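Long-range contacts in choline kinase (Cryptosporidium parvum, PDB 3MES), which probably phosphorylates choline and ethanolamine, using a nucleotide and metal ions, and is seen here with ADP, magnesium and decamethonium bound: residues 127-137 with 280-288; 369-377 with 389-399. All coordinates share one frame; numbering follows the deposited sequence.

Contact 1. Residues 127-137 with 280-288; sequences FRYLSNINIAP and NIRMIDYEY. With ADP (adenosine-5'-diphosphate), chain I; PT3 (N-propyl-tartramic acid), chain L.
Tyr286 packs its ring against the end of helix 120-132 and the loop that follows. Its CG lies anti to the carbonyl carbon (chi1 -57°), and this sends the ring toward that loop. Ala136 CB sits 3.5 Å from Tyr286 CE2, and Pro137 CD meets the ring edge. Leu130 CD1 lies 3.9 Å from Tyr286 CD1. Phe127 turns the edge of its own ring to Tyr286 CD2. The Tyr286 hydroxyl gives a weak hydrogen bond to Met283 O (2.7 Å). Ile135 CG2 lies 3.5 Å from that OH and also touches Met283 CE. Arg282 bends at chi2 and chi3 and brings NH2 to Ile135 O at 2.7 Å. The N-H...O angle of 118° makes this bond weak. A Schellman motif with Asn134 at C-prime ends the helix. Asp285-Tyr286-Glu287 probably corresponds to the DFG motif of protein kinases, and helix 120-132 to their helix C. Pro137, Ile284 and Asp285 line the ADP pocket. Leu178 of helix 165-179 packs on Leu130, Ile135 and Met283. Ile139 of strand 139-143 touches Phe127, and strand 281-283 pairs with strand 274-276.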
loop_
_atom_site.group_PDB
_atom_site.type_symbol
_atom_site.label_atom_id
_atom_site.label_comp_id
_atom_site.label_asym_id
_atom_site.label_seq_id
_atom_site.Cartn_x
_atom_site.Cartn_y
_atom_site.Cartn_z
ATOM N N PHE B 127 6.849 -19.800 11.192
ATOM C CA PHE B 127 7.180 -18.420 11.522
ATOM C C PHE B 127 8.614 -18.058 11.134
ATOM O O PHE B 127 8.861 -16.984 10.584
ATOM C CB PHE B 127 6.953 -18.141 13.009
ATOM C CG PHE B 127 7.183 -16.708 13.396
ATOM C CD1 PHE B 127 6.211 -15.749 13.163
ATOM C CD2 PHE B 127 8.376 -16.317 13.989
ATOM C CE1 PHE B 127 6.420 -14.425 13.516
ATOM C CE2 PHE B 127 8.591 -14.995 14.346
ATOM C CZ PHE B 127 7.611 -14.047 14.108
ATOM N N ARG B 128 9.556 -18.952 11.421
ATOM C CA ARG B 128 10.961 -18.688 11.113
ATOM C C ARG B 128 11.184 -18.469 9.619
ATOM O O ARG B 128 11.998 -17.638 9.222
ATOM C CB ARG B 128 11.862 -19.811 11.636
ATOM C CG ARG B 128 12.156 -19.712 13.127
ATOM C CD ARG B 128 13.324 -20.600 13.527
ATOM N NE ARG B 128 12.925 -21.991 13.704
ATOM C CZ ARG B 128 12.879 -22.610 14.880
ATOM N NH1 ARG B 128 12.506 -23.880 14.948
ATOM N NH2 ARG B 128 13.212 -21.961 15.988
ATOM N N TYR B 129 10.457 -19.217 8.796
ATOM C CA TYR B 129 10.541 -19.049 7.352
ATOM C C TYR B 129 10.002 -17.683 6.941
ATOM O O TYR B 129 10.688 -16.902 6.279
ATOM C CB TYR B 129 9.769 -20.156 6.632
ATOM C CG TYR B 129 9.721 -19.976 5.132
ATOM C CD1 TYR B 129 10.881 -20.044 4.370
ATOM C CD2 TYR B 129 8.519 -19.738 4.478
ATOM C CE1 TYR B 129 10.846 -19.879 3.000
ATOM C CE2 TYR B 129 8.474 -19.574 3.108
ATOM C CZ TYR B 129 9.641 -19.644 2.374
ATOM O OH TYR B 129 9.602 -19.482 1.008
ATOM N N LEU B 130 8.766 -17.402 7.342
ATOM C CA LEU B 130 8.131 -16.129 7.042
ATOM C C LEU B 130 9.001 -14.970 7.513
ATOM O O LEU B 130 9.080 -13.926 6.862
ATOM C CB LEU B 130 6.753 -16.063 7.696
ATOM C CG LEU B 130 5.770 -17.134 7.217
ATOM C CD1 LEU B 130 4.454 -17.043 7.979
ATOM C CD2 LEU B 130 5.540 -17.012 5.715
ATOM N N SER B 131 9.652 -15.161 8.656
ATOM C CA SER B 131 10.564 -14.165 9.189
ATOM C C SER B 131 11.752 -14.003 8.248
ATOM O O SER B 131 12.205 -12.889 7.996
ATOM C CB SER B 131 11.043 -14.579 10.584
ATOM O OG SER B 131 11.814 -13.558 11.193
ATOM N N ASN B 132 12.237 -15.122 7.718
ATOM C CA ASN B 132 13.419 -15.128 6.854
ATOM C C ASN B 132 13.210 -14.524 5.465
ATOM O O ASN B 132 14.131 -13.934 4.902
ATOM C CB ASN B 132 13.996 -16.541 6.734
ATOM C CG ASN B 132 15.032 -16.839 7.804
ATOM O OD1 ASN B 132 14.967 -17.865 8.483
ATOM N ND2 ASN B 132 15.995 -15.935 7.960
ATOM N N ILE B 133 12.012 -14.677 4.908
ATOM C CA ILE B 133 11.702 -14.034 3.632
ATOM C C ILE B 133 11.078 -12.662 3.860
ATOM O O ILE B 133 10.478 -12.081 2.957
ATOM C CB ILE B 133 10.791 -14.894 2.729
ATOM C CG1 ILE B 133 9.429 -15.121 3.388
ATOM C CG2 ILE B 133 11.466 -16.215 2.396
ATOM C CD1 ILE B 133 8.486 -15.944 2.544
ATOM N N ASN B 134 11.211 -12.167 5.086
ATOM C CA ASN B 134 10.905 -10.774 5.402
ATOM C C ASN B 134 9.432 -10.380 5.377
ATOM O O ASN B 134 9.107 -9.200 5.266
ATOM C CB ASN B 134 11.717 -9.847 4.499
ATOM C CG ASN B 134 13.206 -9.971 4.740
ATOM O OD1 ASN B 134 14.008 -9.927 3.806
ATOM N ND2 ASN B 134 13.582 -10.146 6.001
ATOM N N ILE B 135 8.544 -11.361 5.490
ATOM C CA ILE B 135 7.123 -11.064 5.618
ATOM C C ILE B 135 6.752 -10.852 7.085
ATOM O O ILE B 135 6.222 -9.806 7.453
ATOM C CB ILE B 135 6.246 -12.167 5.005
ATOM C CG1 ILE B 135 6.322 -12.104 3.476
ATOM C CG2 ILE B 135 4.808 -12.014 5.478
ATOM C CD1 ILE B 135 5.556 -13.205 2.777
ATOM N N ALA B 136 7.044 -11.848 7.916
ATOM C CA ALA B 136 6.822 -11.736 9.354
ATOM C C ALA B 136 7.910 -10.871 9.996
ATOM O O ALA B 136 8.954 -10.633 9.391
ATOM C CB ALA B 136 6.792 -13.113 9.993
ATOM N N PRO B 137 7.661 -10.392 11.225
ATOM C CA PRO B 137 8.645 -9.567 11.919
ATOM C C PRO B 137 9.997 -10.269 11.983
ATOM O O PRO B 137 10.056 -11.478 12.200
ATOM C CB PRO B 137 8.054 -9.421 13.324
ATOM C CG PRO B 137 6.586 -9.600 13.134
ATOM C CD PRO B 137 6.441 -10.600 12.024
ATOM N N ASN B 280 3.293 1.876 5.463
ATOM C CA ASN B 280 2.507 0.719 5.050
ATOM C C ASN B 280 1.772 0.025 6.187
ATOM O O ASN B 280 1.965 0.344 7.362
ATOM C CB ASN B 280 3.389 -0.294 4.311
ATOM C CG ASN B 280 4.539 -0.800 5.165
ATOM O OD1 ASN B 280 4.563 -1.964 5.568
ATOM N ND2 ASN B 280 5.493 0.078 5.454
ATOM N N ILE B 281 0.919 -0.922 5.815
ATOM C CA ILE B 281 0.255 -1.788 6.775
ATOM C C ILE B 281 0.998 -3.118 6.815
ATOM O O ILE B 281 1.388 -3.649 5.775
ATOM C CB ILE B 281 -1.211 -2.046 6.380
ATOM C CG1 ILE B 281 -1.936 -0.726 6.106
ATOM C CG2 ILE B 281 -1.923 -2.841 7.465
ATOM C CD1 ILE B 281 -3.347 -0.898 5.586
ATOM N N ARG B 282 1.206 -3.652 8.013
ATOM C CA ARG B 282 1.907 -4.922 8.149
ATOM C C ARG B 282 1.063 -5.977 8.847
ATOM O O ARG B 282 0.275 -5.666 9.740
ATOM C CB ARG B 282 3.237 -4.734 8.880
ATOM C CG ARG B 282 4.192 -3.809 8.159
ATOM C CD ARG B 282 5.627 -4.206 8.416
ATOM N NE ARG B 282 5.928 -5.535 7.892
ATOM C CZ ARG B 282 7.105 -6.135 8.033
ATOM N NH1 ARG B 282 8.088 -5.518 8.679
ATOM N NH2 ARG B 282 7.303 -7.347 7.528
ATOM N N MET B 283 1.234 -7.225 8.426
ATOM C CA MET B 283 0.508 -8.344 9.012
ATOM C C MET B 283 1.302 -8.954 10.162
ATOM O O MET B 283 2.527 -9.056 10.096
ATOM C CB MET B 283 0.239 -9.419 7.955
ATOM C CG MET B 283 -0.527 -8.931 6.731
ATOM S SD MET B 283 -0.619 -10.186 5.434
ATOM C CE MET B 283 1.113 -10.387 5.025
ATOM N N ILE B 284 0.598 -9.354 11.215
ATOM C CA ILE B 284 1.225 -10.079 12.317
ATOM C C ILE B 284 0.375 -11.273 12.737
ATOM O O ILE B 284 -0.701 -11.505 12.189
ATOM C CB ILE B 284 1.474 -9.168 13.540
ATOM C CG1 ILE B 284 0.170 -8.507 13.991
ATOM C CG2 ILE B 284 2.524 -8.117 13.220
ATOM C CD1 ILE B 284 0.252 -7.864 15.362
ATOM N N ASP B 285 0.872 -12.029 13.711
ATOM C CA ASP B 285 0.144 -13.171 14.253
ATOM C C ASP B 285 -0.117 -14.230 13.185
ATOM O O ASP B 285 -1.223 -14.324 12.645
ATOM C CB ASP B 285 -1.173 -12.716 14.887
ATOM C CG ASP B 285 -1.796 -13.785 15.765
ATOM O OD1 ASP B 285 -2.984 -13.646 16.127
ATOM O OD2 ASP B 285 -1.096 -14.764 16.097
ATOM N N TYR B 286 0.907 -15.027 12.891
ATOM C CA TYR B 286 0.814 -16.061 11.868
ATOM C C TYR B 286 0.657 -17.446 12.481
ATOM O O TYR B 286 1.005 -18.444 11.854
ATOM C CB TYR B 286 2.061 -16.047 10.974
ATOM C CG TYR B 286 2.327 -14.724 10.289
ATOM C CD1 TYR B 286 1.803 -14.455 9.032
ATOM C CD2 TYR B 286 3.107 -13.750 10.895
ATOM C CE1 TYR B 286 2.042 -13.248 8.399
ATOM C CE2 TYR B 286 3.351 -12.537 10.273
ATOM C CZ TYR B 286 2.816 -12.293 9.024
ATOM O OH TYR B 286 3.057 -11.090 8.396
ATOM N N GLU B 287 0.127 -17.510 13.700
ATOM C CA GLU B 287 0.030 -18.784 14.409
ATOM C C GLU B 287 -0.941 -19.771 13.753
ATOM O O GLU B 287 -0.882 -20.968 14.019
ATOM C CB GLU B 287 -0.339 -18.573 15.882
ATOM C CG GLU B 287 -1.751 -19.017 16.247
ATOM C CD GLU B 287 -1.938 -19.205 17.746
ATOM O OE1 GLU B 287 -2.558 -20.216 18.143
ATOM O OE2 GLU B 287 -1.462 -18.348 18.525
ATOM N N TYR B 288 -1.832 -19.273 12.900
ATOM C CA TYR B 288 -2.797 -20.140 12.219
ATOM C C TYR B 288 -2.496 -20.253 10.726
ATOM O O TYR B 288 -3.313 -20.759 9.955
ATOM C CB TYR B 288 -4.227 -19.630 12.421
ATOM C CG TYR B 288 -4.645 -19.505 13.870
ATOM C CD1 TYR B 288 -5.035 -20.620 14.599
ATOM C CD2 TYR B 288 -4.656 -18.271 14.504
ATOM C CE1 TYR B 288 -5.418 -20.512 15.924
ATOM C CE2 TYR B 288 -5.038 -18.151 15.830
ATOM C CZ TYR B 288 -5.420 -19.277 16.534
ATOM O OH TYR B 288 -5.803 -19.161 17.850
HETATM P PB ADP I . -0.173 -14.872 21.696
HETATM O O1B ADP I . -0.134 -15.018 23.199
HETATM O O2B ADP I . 0.942 -15.583 20.969
HETATM O O3B ADP I . -1.546 -15.073 21.097
HETATM P PA ADP I . 0.101 -12.591 20.039
HETATM O O1A ADP I . -1.215 -12.900 19.366
HETATM O O2A ADP I . 1.403 -12.848 19.324
HETATM O O3A ADP I . 0.154 -13.314 21.477
HETATM O "O5'" ADP I . 0.064 -11.056 20.508
HETATM C "C5'" ADP I . 0.581 -10.032 19.672
HETATM C "C4'" ADP I . -0.053 -8.724 20.105
HETATM O "O4'" ADP I . 0.927 -7.934 20.774
HETATM C "C3'" ADP I . -0.517 -7.940 18.890
HETATM O "O3'" ADP I . -1.918 -7.685 18.986
HETATM C "C2'" ADP I . 0.263 -6.646 18.924
HETATM O "O2'" ADP I . -0.581 -5.602 19.412
HETATM C "C1'" ADP I . 1.395 -6.911 19.900
HETATM N N9 ADP I . 2.565 -7.443 19.163
HETATM C C8 ADP I . 2.899 -8.743 19.052
HETATM N N7 ADP I . 4.028 -8.902 18.315
HETATM C C5 ADP I . 4.435 -7.674 17.941
HETATM C C6 ADP I . 5.557 -7.120 17.148
HETATM N N6 ADP I . 6.490 -7.934 16.598
HETATM N N1 ADP I . 5.617 -5.778 16.997
HETATM C C2 ADP I . 4.693 -4.961 17.541
HETATM N N3 ADP I . 3.651 -5.391 18.273
HETATM C C4 ADP I . 3.468 -6.715 18.503
HETATM O O1 PT3 L . -3.684 -14.543 18.052
HETATM O O11 PT3 L . -4.132 -15.946 19.731
HETATM C C1 PT3 L . -4.363 -14.939 19.025
HETATM C C2 PT3 L . -5.605 -14.119 19.362
HETATM O O2 PT3 L . -6.242 -14.623 20.539
HETATM C C3 PT3 L . -6.554 -14.207 18.172
HETATM O O3 PT3 L . -7.810 -14.755 18.580
HETATM C C4 PT3 L . -6.740 -12.799 17.629
HETATM O O41 PT3 L . -6.878 -12.602 16.424
HETATM N N4 PT3 L . -6.703 -11.844 18.556
HETATM C C41 PT3 L . -6.845 -10.420 18.217
HETATM C C42 PT3 L . -7.180 -9.618 19.476
HETATM C C43 PT3 L . -8.521 -8.899 19.325
HETATM O O HOH W 1 3.591 -7.737 6.564
#

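Contact 2. Residues 369-377 with 389-399. With DME (decamethonium ion), chain K.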
loop_
_atom_site.group_PDB
_atom_site.type_symbol
_atom_site.label_atom_id
_atom_site.label_comp_id
_atom_site.label_asym_id
_atom_site.label_seq_id
_atom_site.Cartn_x
_atom_site.Cartn_y
_atom_site.Cartn_z
ATOM N N ILE B 369 -17.855 -21.146 11.205
ATOM C CA ILE B 369 -17.822 -22.436 11.880
ATOM C C ILE B 369 -16.486 -22.661 12.580
ATOM O O ILE B 369 -16.440 -23.121 13.718
ATOM C CB ILE B 369 -18.102 -23.594 10.907
ATOM C CG1 ILE B 369 -19.613 -23.784 10.740
ATOM C CG2 ILE B 369 -17.463 -24.880 11.411
ATOM C CD1 ILE B 369 -19.991 -24.935 9.832
ATOM N N THR B 370 -15.402 -22.328 11.890
ATOM C CA THR B 370 -14.065 -22.506 12.435
ATOM C C THR B 370 -13.896 -21.752 13.751
ATOM O O THR B 370 -13.578 -22.339 14.782
ATOM C CB THR B 370 -12.987 -22.034 11.436
ATOM O OG1 THR B 370 -13.109 -22.773 10.211
ATOM C CG2 THR B 370 -11.594 -22.238 12.013
ATOM N N TRP B 371 -14.120 -20.447 13.715
ATOM C CA TRP B 371 -13.903 -19.625 14.894
ATOM C C TRP B 371 -14.955 -19.873 15.968
ATOM O O TRP B 371 -14.732 -19.583 17.146
ATOM C CB TRP B 371 -13.819 -18.151 14.511
ATOM C CG TRP B 371 -12.620 -17.861 13.667
ATOM C CD1 TRP B 371 -12.608 -17.402 12.381
ATOM C CD2 TRP B 371 -11.248 -18.037 14.044
ATOM N NE1 TRP B 371 -11.315 -17.268 11.942
ATOM C CE2 TRP B 371 -10.461 -17.652 12.943
ATOM C CE3 TRP B 371 -10.611 -18.477 15.207
ATOM C CZ2 TRP B 371 -9.068 -17.695 12.970
ATOM C CZ3 TRP B 371 -9.227 -18.520 15.233
ATOM C CH2 TRP B 371 -8.471 -18.130 14.120
ATOM N N GLY B 372 -16.097 -20.418 15.558
ATOM C CA GLY B 372 -17.109 -20.855 16.510
ATOM C C GLY B 372 -16.594 -22.015 17.346
ATOM O O GLY B 372 -16.528 -21.931 18.572
ATOM N N LEU B 373 -16.224 -23.102 16.679
ATOM C CA LEU B 373 -15.673 -24.263 17.367
ATOM C C LEU B 373 -14.421 -23.876 18.146
ATOM O O LEU B 373 -14.206 -24.341 19.265
ATOM C CB LEU B 373 -15.345 -25.372 16.367
ATOM C CG LEU B 373 -16.490 -25.854 15.478
ATOM C CD1 LEU B 373 -15.998 -26.923 14.512
ATOM C CD2 LEU B 373 -17.648 -26.369 16.323
ATOM N N TRP B 374 -13.597 -23.025 17.543
ATOM C CA TRP B 374 -12.379 -22.535 18.180
ATOM C C TRP B 374 -12.697 -21.829 19.492
ATOM O O TRP B 374 -12.029 -22.041 20.506
ATOM C CB TRP B 374 -11.648 -21.575 17.238
ATOM C CG TRP B 374 -10.494 -20.849 17.863
ATOM C CD1 TRP B 374 -9.191 -21.255 17.899
ATOM C CD2 TRP B 374 -10.534 -19.579 18.527
ATOM N NE1 TRP B 374 -8.420 -20.321 18.547
ATOM C CE2 TRP B 374 -9.220 -19.282 18.942
ATOM C CE3 TRP B 374 -11.555 -18.666 18.811
ATOM C CZ2 TRP B 374 -8.900 -18.112 19.628
ATOM C CZ3 TRP B 374 -11.235 -17.505 19.494
ATOM C CH2 TRP B 374 -9.918 -17.238 19.894
ATOM N N SER B 375 -13.725 -20.990 19.463
ATOM C CA SER B 375 -14.123 -20.221 20.630
ATOM C C SER B 375 -14.528 -21.143 21.777
ATOM O O SER B 375 -14.349 -20.809 22.947
ATOM C CB SER B 375 -15.272 -19.276 20.270
ATOM O OG SER B 375 -15.322 -18.172 21.154
ATOM N N ILE B 376 -15.070 -22.307 21.433
ATOM C CA ILE B 376 -15.460 -23.297 22.436
ATOM C C ILE B 376 -14.265 -24.137 22.880
ATOM O O ILE B 376 -14.097 -24.416 24.065
ATOM C CB ILE B 376 -16.546 -24.245 21.901
ATOM C CG1 ILE B 376 -17.751 -23.454 21.395
ATOM C CG2 ILE B 376 -16.968 -25.229 22.983
ATOM C CD1 ILE B 376 -18.882 -24.330 20.898
ATOM N N ALA B 377 -13.443 -24.545 21.919
ATOM C CA ALA B 377 -12.259 -25.344 22.212
ATOM C C ALA B 377 -11.299 -24.594 23.130
ATOM O O ALA B 377 -11.243 -24.856 24.332
ATOM C CB ALA B 377 -11.558 -25.749 20.923
ATOM N N PHE B 389 -13.033 -11.858 27.924
ATOM C CA PHE B 389 -13.692 -12.231 26.677
ATOM C C PHE B 389 -14.716 -13.340 26.883
ATOM O O PHE B 389 -14.421 -14.365 27.495
ATOM C CB PHE B 389 -12.673 -12.642 25.610
ATOM C CG PHE B 389 -13.260 -12.755 24.230
ATOM C CD1 PHE B 389 -13.493 -11.622 23.467
ATOM C CD2 PHE B 389 -13.588 -13.992 23.699
ATOM C CE1 PHE B 389 -14.038 -11.722 22.198
ATOM C CE2 PHE B 389 -14.134 -14.095 22.429
ATOM C CZ PHE B 389 -14.360 -12.959 21.679
ATOM N N ASP B 390 -15.923 -13.129 26.366
ATOM C CA ASP B 390 -16.988 -14.115 26.491
ATOM C C ASP B 390 -16.963 -15.090 25.317
ATOM O O ASP B 390 -17.694 -14.922 24.338
ATOM C CB ASP B 390 -18.350 -13.427 26.587
ATOM C CG ASP B 390 -19.441 -14.364 27.051
ATOM O OD1 ASP B 390 -19.394 -15.557 26.686
ATOM O OD2 ASP B 390 -20.346 -13.909 27.781
ATOM N N PHE B 391 -16.117 -16.109 25.429
ATOM C CA PHE B 391 -15.911 -17.070 24.350
ATOM C C PHE B 391 -17.176 -17.834 23.967
ATOM O O PHE B 391 -17.369 -18.170 22.801
ATOM C CB PHE B 391 -14.793 -18.049 24.714
ATOM C CG PHE B 391 -13.446 -17.400 24.868
ATOM C CD1 PHE B 391 -12.627 -17.205 23.768
ATOM C CD2 PHE B 391 -13.000 -16.982 26.114
ATOM C CE1 PHE B 391 -11.388 -16.607 23.906
ATOM C CE2 PHE B 391 -11.763 -16.382 26.258
ATOM C CZ PHE B 391 -10.956 -16.195 25.152
ATOM N N THR B 392 -18.030 -18.113 24.948
ATOM C CA THR B 392 -19.266 -18.850 24.686
ATOM C C THR B 392 -20.260 -18.006 23.897
ATOM O O THR B 392 -20.872 -18.482 22.939
ATOM C CB THR B 392 -19.943 -19.324 25.986
ATOM O OG1 THR B 392 -19.047 -20.170 26.719
ATOM C CG2 THR B 392 -21.206 -20.101 25.667
ATOM N N GLU B 393 -20.421 -16.752 24.302
ATOM C CA GLU B 393 -21.332 -15.850 23.609
ATOM C C GLU B 393 -20.828 -15.563 22.200
ATOM O O GLU B 393 -21.620 -15.408 21.269
ATOM C CB GLU B 393 -21.503 -14.544 24.388
ATOM C CG GLU B 393 -22.590 -13.637 23.831
ATOM C CD GLU B 393 -23.939 -14.328 23.756
ATOM O OE1 GLU B 393 -24.193 -15.228 24.585
ATOM O OE2 GLU B 393 -24.743 -13.973 22.869
ATOM N N TYR B 394 -19.508 -15.494 22.044
ATOM C CA TYR B 394 -18.919 -15.234 20.736
ATOM C C TYR B 394 -19.148 -16.403 19.788
ATOM O O TYR B 394 -19.387 -16.208 18.597
ATOM C CB TYR B 394 -17.422 -14.935 20.845
ATOM C CG TYR B 394 -16.768 -14.699 19.503
ATOM C CD1 TYR B 394 -17.021 -13.541 18.781
ATOM C CD2 TYR B 394 -15.906 -15.638 18.953
ATOM C CE1 TYR B 394 -16.433 -13.322 17.552
ATOM C CE2 TYR B 394 -15.310 -15.426 17.725
ATOM C CZ TYR B 394 -15.578 -14.266 17.029
ATOM O OH TYR B 394 -14.987 -14.047 15.807
ATOM N N ALA B 395 -19.070 -17.617 20.323
ATOM C CA ALA B 395 -19.318 -18.815 19.535
ATOM C C ALA B 395 -20.772 -18.849 19.075
ATOM O O ALA B 395 -21.059 -19.124 17.910
ATOM C CB ALA B 395 -18.980 -20.057 20.340
ATOM N N ASN B 396 -21.685 -18.565 19.999
ATOM C CA ASN B 396 -23.104 -18.478 19.675
ATOM C C ASN B 396 -23.337 -17.539 18.501
ATOM O O ASN B 396 -24.175 -17.796 17.638
ATOM C CB ASN B 396 -23.899 -17.976 20.883
ATOM C CG ASN B 396 -24.102 -19.045 21.935
ATOM O OD1 ASN B 396 -24.519 -18.754 23.056
ATOM N ND2 ASN B 396 -23.815 -20.292 21.577
ATOM N N THR B 397 -22.582 -16.448 18.477
ATOM C CA THR B 397 -22.730 -15.444 17.433
ATOM C C THR B 397 -22.245 -15.965 16.082
ATOM O O THR B 397 -22.965 -15.882 15.084
ATOM C CB THR B 397 -21.996 -14.141 17.802
ATOM O OG1 THR B 397 -22.469 -13.677 19.072
ATOM C CG2 THR B 397 -22.248 -13.069 16.753
ATOM N N ARG B 398 -21.032 -16.511 16.051
ATOM C CA ARG B 398 -20.487 -17.050 14.808
ATOM C C ARG B 398 -21.401 -18.134 14.240
ATOM O O ARG B 398 -21.635 -18.187 13.031
ATOM C CB ARG B 398 -19.071 -17.598 15.009
ATOM C CG ARG B 398 -18.063 -16.581 15.526
ATOM C CD ARG B 398 -18.090 -15.280 14.728
ATOM N NE ARG B 398 -17.895 -15.481 13.294
ATOM C CZ ARG B 398 -16.720 -15.409 12.674
ATOM N NH1 ARG B 398 -15.614 -15.152 13.360
ATOM N NH2 ARG B 398 -16.651 -15.602 11.363
ATOM N N PHE B 399 -21.915 -18.994 15.115
ATOM C CA PHE B 399 -22.838 -20.042 14.691
ATOM C C PHE B 399 -24.118 -19.424 14.138
ATOM O O PHE B 399 -24.544 -19.745 13.033
ATOM C CB PHE B 399 -23.166 -20.999 15.842
ATOM C CG PHE B 399 -22.000 -21.838 16.291
ATOM C CD1 PHE B 399 -20.947 -22.105 15.429
ATOM C CD2 PHE B 399 -21.968 -22.379 17.564
ATOM C CE1 PHE B 399 -19.877 -22.879 15.836
ATOM C CE2 PHE B 399 -20.903 -23.155 17.977
ATOM C CZ PHE B 399 -19.856 -23.407 17.110
HETATM N N1 DME K . -7.924 -6.368 22.722
HETATM C C2 DME K . -8.132 -7.488 23.654
HETATM C C3 DME K . -8.030 -8.818 22.900
HETATM C C4 DME K . -8.613 -9.967 23.730
HETATM C C5 DME K . -8.459 -11.314 23.013
HETATM C C6 DME K . -9.364 -11.398 21.778
HETATM C C7 DME K . -10.427 -12.491 21.937
HETATM C C8 DME K . -10.305 -13.547 20.835
HETATM C C9 DME K . -11.221 -13.234 19.650
HETATM C C10 DME K . -10.510 -13.517 18.323
HETATM C C11 DME K . -11.497 -14.027 17.271
HETATM N N12 DME K . -10.779 -14.378 16.035
HETATM C C13 DME K . -8.802 -5.244 23.089
HETATM C C14 DME K . -6.518 -5.936 22.792
HETATM C C15 DME K . -8.241 -6.803 21.352
HETATM C C16 DME K . -10.032 -13.214 15.537
HETATM C C17 DME K . -9.842 -15.476 16.315
HETATM C C18 DME K . -11.756 -14.795 15.014
#
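An antiparallel helical hairpin forms this contact, and one side of it supplies an aromatic wall of the decamethonium pocket. The trimethylammonium group of decamethonium held here probably marks the place of the choline headgroup. The helix segments 369-376 and 391-399 run at 160° to each other, with axes 8.1 Å apart. They come close at Gly372 and Ala395, whose CA atoms are 4.3 Å apart. Phe399 is a knob in the hole formed by Ile369, Gly372, Leu373 and Ile376. Its CE1 lies 3.5 Å from Gly372 CA, and Ile376 CD1 meets its ring edge. Ser375 makes the polar link between the helices. Its OG is anti to its own N (chi1 -156°) and donates to Phe391 O at 2.6 Å. Phe391 O also accepts from Ala395 N, so two bonds grip it. The rim of the Tyr394 ring turns to the same Ser375 OG.

On the ligand side, methyl C18 of decamethonium lies over one face of the Trp371 indole. Methyl C17 is 3.3 Å from Trp371 CZ3 and also lies over a face of Trp374. Phe389 presents a ring face to C7 of the chain. Trp371 NE1 is held by Asn300. Arg398 lies alongside Trp371, pointing the same way, with the two planes 30° apart. Its guanidinium is fixed by several partners: NE bonds to His368, NH2 to Ser367, and NH1 to Tyr394 OH at 2.8 Å. That bond lies near the guanidinium plane. Together with a hydrogen bond to Tyr309 it places the Tyr394 hydroxyl, which is close to methyl C18. At the start of the second helix, Asp390 is the N-cap, and its OD1 accepts from Glu393 N at 2.9 Å, from above the carboxylate plane.

In the fold
After helix 51-61 the chain builds the five-stranded sheet, with helix 120-132 inserted after its third strand. Contact 1 closes a long loop of 142 residues and ties the end of that helix to strand 281-283 and the turn after it. Contact 2 comes later and closes a short loop between helices 364-376 and 391-411, part of which is not modelled. The two contacts lie in series, neither nested nor crossed. Their centres are about 26 Å apart, on opposite sides of the chain's centre. Tyr288 joins them, packing on Trp371 and Trp374. Contact 1 borders the ADP site and contact 2 the decamethonium site.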